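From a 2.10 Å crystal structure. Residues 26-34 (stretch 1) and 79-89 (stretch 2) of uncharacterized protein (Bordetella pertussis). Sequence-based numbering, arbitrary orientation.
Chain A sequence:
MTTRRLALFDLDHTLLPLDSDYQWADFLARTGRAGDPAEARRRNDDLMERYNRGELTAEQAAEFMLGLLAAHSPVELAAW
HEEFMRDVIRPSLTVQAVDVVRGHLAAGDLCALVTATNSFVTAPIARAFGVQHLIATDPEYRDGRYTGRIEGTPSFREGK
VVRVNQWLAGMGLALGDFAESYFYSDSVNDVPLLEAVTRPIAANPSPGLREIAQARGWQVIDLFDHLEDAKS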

# COMPACT_ATOMS: atom_id res chain seq x y z
N ASP A 26 -4.71 -14.02 -4.71
CA ASP A 26 -4.23 -15.35 -4.98
C ASP A 26 -4.47 -16.26 -3.78
O ASP A 26 -4.77 -17.44 -3.95
CB ASP A 26 -2.74 -15.33 -5.31
CG ASP A 26 -2.25 -16.68 -5.76
OD1 ASP A 26 -2.84 -17.23 -6.70
OD2 ASP A 26 -1.33 -17.20 -5.13
N PHE A 27 -4.34 -15.71 -2.58
CA PHE A 27 -4.60 -16.46 -1.36
C PHE A 27 -6.07 -16.89 -1.29
O PHE A 27 -6.38 -18.05 -0.97
CB PHE A 27 -4.20 -15.64 -0.14
CG PHE A 27 -4.77 -16.14 1.15
CD1 PHE A 27 -4.05 -17.05 1.92
CD2 PHE A 27 -5.98 -15.70 1.62
CE1 PHE A 27 -4.53 -17.51 3.08
CE2 PHE A 27 -6.46 -16.18 2.80
CZ PHE A 27 -5.74 -17.08 3.53
N LEU A 28 -6.98 -15.99 -1.60
CA LEU A 28 -8.42 -16.34 -1.62
C LEU A 28 -8.70 -17.36 -2.73
O LEU A 28 -9.45 -18.34 -2.49
CB LEU A 28 -9.30 -15.09 -1.78
CG LEU A 28 -9.26 -14.05 -0.65
CD1 LEU A 28 -9.98 -12.80 -1.11
CD2 LEU A 28 -9.90 -14.57 0.60
N ALA A 29 -8.09 -17.20 -3.90
CA ALA A 29 -8.25 -18.18 -5.02
C ALA A 29 -7.83 -19.61 -4.59
O ALA A 29 -8.62 -20.58 -4.70
CB ALA A 29 -7.45 -17.73 -6.26
N ARG A 30 -6.57 -19.71 -4.15
CA ARG A 30 -5.91 -20.94 -3.68
C ARG A 30 -6.64 -21.67 -2.60
O ARG A 30 -6.47 -22.83 -2.43
CB ARG A 30 -4.60 -20.61 -2.94
CG ARG A 30 -3.37 -20.81 -3.68
CD ARG A 30 -2.14 -21.11 -2.74
NE ARG A 30 -1.86 -20.22 -1.58
CZ ARG A 30 -1.56 -18.92 -1.64
NH1 ARG A 30 -1.62 -18.23 -2.77
NH2 ARG A 30 -1.24 -18.28 -0.53
N THR A 31 -7.35 -20.94 -1.79
CA THR A 31 -7.75 -21.40 -0.53
C THR A 31 -9.24 -21.75 -0.31
O THR A 31 -9.70 -21.69 0.81
CB THR A 31 -7.22 -20.30 0.43
OG1 THR A 31 -6.53 -20.88 1.52
CG2 THR A 31 -8.24 -19.37 0.86
N GLY A 32 -10.09 -22.08 -1.26
CA GLY A 32 -10.50 -21.37 -2.38
C GLY A 32 -11.87 -20.79 -1.90
O GLY A 32 -12.88 -21.48 -1.68
N ARG A 33 -11.84 -19.49 -1.68
CA ARG A 33 -12.92 -18.74 -1.13
C ARG A 33 -13.35 -17.77 -2.18
O ARG A 33 -14.07 -16.85 -1.89
CB ARG A 33 -12.39 -18.03 0.10
CG ARG A 33 -12.19 -18.99 1.22
CD ARG A 33 -11.01 -18.64 2.04
NE ARG A 33 -10.95 -19.50 3.24
CZ ARG A 33 -9.86 -19.62 3.98
NH1 ARG A 33 -8.75 -18.95 3.65
NH2 ARG A 33 -9.88 -20.38 5.06
N ALA A 34 -12.89 -17.97 -3.42
CA ALA A 34 -13.23 -17.05 -4.54
C ALA A 34 -13.78 -17.89 -5.70
O ALA A 34 -13.64 -17.51 -6.86
CB ALA A 34 -11.99 -16.25 -4.99
N ALA A 79 -11.20 -13.57 9.77
CA ALA A 79 -10.63 -14.86 10.11
C ALA A 79 -9.67 -15.24 8.96
O ALA A 79 -8.52 -15.54 9.20
CB ALA A 79 -11.76 -15.94 10.34
N TRP A 80 -10.10 -15.09 7.71
CA TRP A 80 -9.22 -15.44 6.58
C TRP A 80 -8.00 -14.53 6.43
O TRP A 80 -6.91 -14.98 6.08
CB TRP A 80 -10.00 -15.52 5.25
CG TRP A 80 -11.17 -16.44 5.30
CD1 TRP A 80 -11.36 -17.44 6.16
CD2 TRP A 80 -12.33 -16.39 4.47
NE1 TRP A 80 -12.56 -18.04 5.94
CE2 TRP A 80 -13.17 -17.42 4.88
CE3 TRP A 80 -12.72 -15.58 3.40
CZ2 TRP A 80 -14.44 -17.67 4.28
CZ3 TRP A 80 -13.95 -15.83 2.78
CH2 TRP A 80 -14.80 -16.85 3.24
N HIS A 81 -8.17 -13.26 6.71
CA HIS A 81 -7.04 -12.36 6.68
C HIS A 81 -5.99 -12.71 7.75
O HIS A 81 -4.84 -12.60 7.51
CB HIS A 81 -7.49 -10.92 6.75
CG HIS A 81 -6.38 -9.95 6.54
ND1 HIS A 81 -6.07 -9.42 5.30
CD2 HIS A 81 -5.48 -9.46 7.40
CE1 HIS A 81 -5.03 -8.62 5.43
NE2 HIS A 81 -4.65 -8.63 6.68
N GLU A 82 -6.40 -13.13 8.93
CA GLU A 82 -5.42 -13.59 9.92
C GLU A 82 -4.61 -14.75 9.41
O GLU A 82 -3.43 -14.81 9.59
CB GLU A 82 -6.06 -13.99 11.26
CG GLU A 82 -6.77 -12.87 11.98
CD GLU A 82 -7.70 -13.35 13.10
OE1 GLU A 82 -7.63 -14.54 13.47
OE2 GLU A 82 -8.54 -12.56 13.59
N GLU A 83 -5.22 -15.68 8.72
CA GLU A 83 -4.47 -16.77 8.16
C GLU A 83 -3.48 -16.27 7.11
O GLU A 83 -2.39 -16.76 7.01
CB GLU A 83 -5.49 -17.77 7.56
CG GLU A 83 -4.86 -18.94 6.81
CD GLU A 83 -5.95 -19.75 6.04
OE1 GLU A 83 -7.13 -19.76 6.51
OE2 GLU A 83 -5.65 -20.31 4.95
N PHE A 84 -3.92 -15.32 6.28
CA PHE A 84 -3.10 -14.64 5.30
C PHE A 84 -1.90 -13.95 5.95
O PHE A 84 -0.79 -14.00 5.44
CB PHE A 84 -3.97 -13.62 4.55
CG PHE A 84 -3.23 -12.73 3.56
CD1 PHE A 84 -2.63 -13.28 2.42
CD2 PHE A 84 -3.22 -11.39 3.72
CE1 PHE A 84 -2.00 -12.52 1.49
CE2 PHE A 84 -2.57 -10.53 2.76
CZ PHE A 84 -1.97 -11.11 1.64
N MET A 85 -2.16 -13.30 7.08
CA MET A 85 -1.06 -12.62 7.76
C MET A 85 -0.05 -13.64 8.21
O MET A 85 1.14 -13.49 7.96
CB MET A 85 -1.51 -11.82 8.98
CG MET A 85 -2.17 -10.50 8.66
SD MET A 85 -1.11 -9.25 7.87
CE MET A 85 -0.09 -8.86 9.33
N ARG A 86 -0.54 -14.73 8.82
CA ARG A 86 0.33 -15.77 9.39
C ARG A 86 1.14 -16.53 8.34
O ARG A 86 2.29 -16.92 8.59
CB ARG A 86 -0.57 -16.74 10.18
CG ARG A 86 -0.00 -18.03 10.59
CD ARG A 86 -1.06 -19.02 11.31
NE ARG A 86 -1.88 -18.21 12.20
CZ ARG A 86 -3.18 -17.91 12.04
NH1 ARG A 86 -3.95 -18.47 11.11
NH2 ARG A 86 -3.73 -17.08 12.89
N ASP A 87 0.55 -16.79 7.17
CA ASP A 87 1.11 -17.75 6.18
C ASP A 87 1.80 -17.02 5.03
O ASP A 87 2.68 -17.56 4.39
CB ASP A 87 0.02 -18.67 5.57
CG ASP A 87 -0.55 -19.64 6.58
OD1 ASP A 87 0.04 -19.69 7.67
OD2 ASP A 87 -1.55 -20.34 6.30
N VAL A 88 1.38 -15.80 4.74
CA VAL A 88 1.98 -15.05 3.64
C VAL A 88 2.73 -13.79 4.09
O VAL A 88 3.88 -13.60 3.79
CB VAL A 88 0.88 -14.66 2.61
CG1 VAL A 88 1.53 -13.89 1.39
CG2 VAL A 88 0.15 -15.88 2.15
N ILE A 89 2.08 -12.90 4.82
CA ILE A 89 2.71 -11.62 5.06
C ILE A 89 3.83 -11.76 6.08
O ILE A 89 4.99 -11.39 5.79
CB ILE A 89 1.69 -10.54 5.48
CG1 ILE A 89 0.66 -10.31 4.34
CG2 ILE A 89 2.40 -9.23 5.81
CD1 ILE A 89 1.22 -9.75 3.00

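The end of one helix and the loop that follows it pack across the side of a second helix through a buried aromatic contact centred on Phe27, flanked by an arginine that both stacks on a tryptophan and pairs with a glutamate. The helix axes cross at 107° and approach to 11.0 Å, and the contact buries 420 Å² in total. Phe27, with a t rotamer, points toward the second helix and has more of its surface covered by the other stretch than any other residue in the contact. Phe84 CB lies 3.9 Å from the centroid of the Phe27 ring, almost on its normal; the two phenyl rings themselves meet obliquely, with planes at 55°. Val88, one turn on, extends this apolar surface, its CG2 lying 4.4 Å from Phe27 CD1. Phe27, Leu28 and Phe84 are buried, where apolar side chains need no polar partner, whereas the charges of Arg33 and Glu83 meet at a partly exposed position.

Beyond the helix end, the Arg33 side chain extends across the face of Trp80. Its guanidinium lies flat on the indole, with planes at 13° and Arg33 CZ 3.6 Å from the centroid of the five-membered ring, while Arg33 CD sits over the six-membered ring. This cation-pi arrangement leaves the guanidinium edge free for Glu83: Arg33 NH2 donates a hydrogen bond to Glu83 OE1 at 3.2 Å within a salt bridge. Leu28 adds an apolar contact, its CD2 4.1 Å from Trp80 CE3.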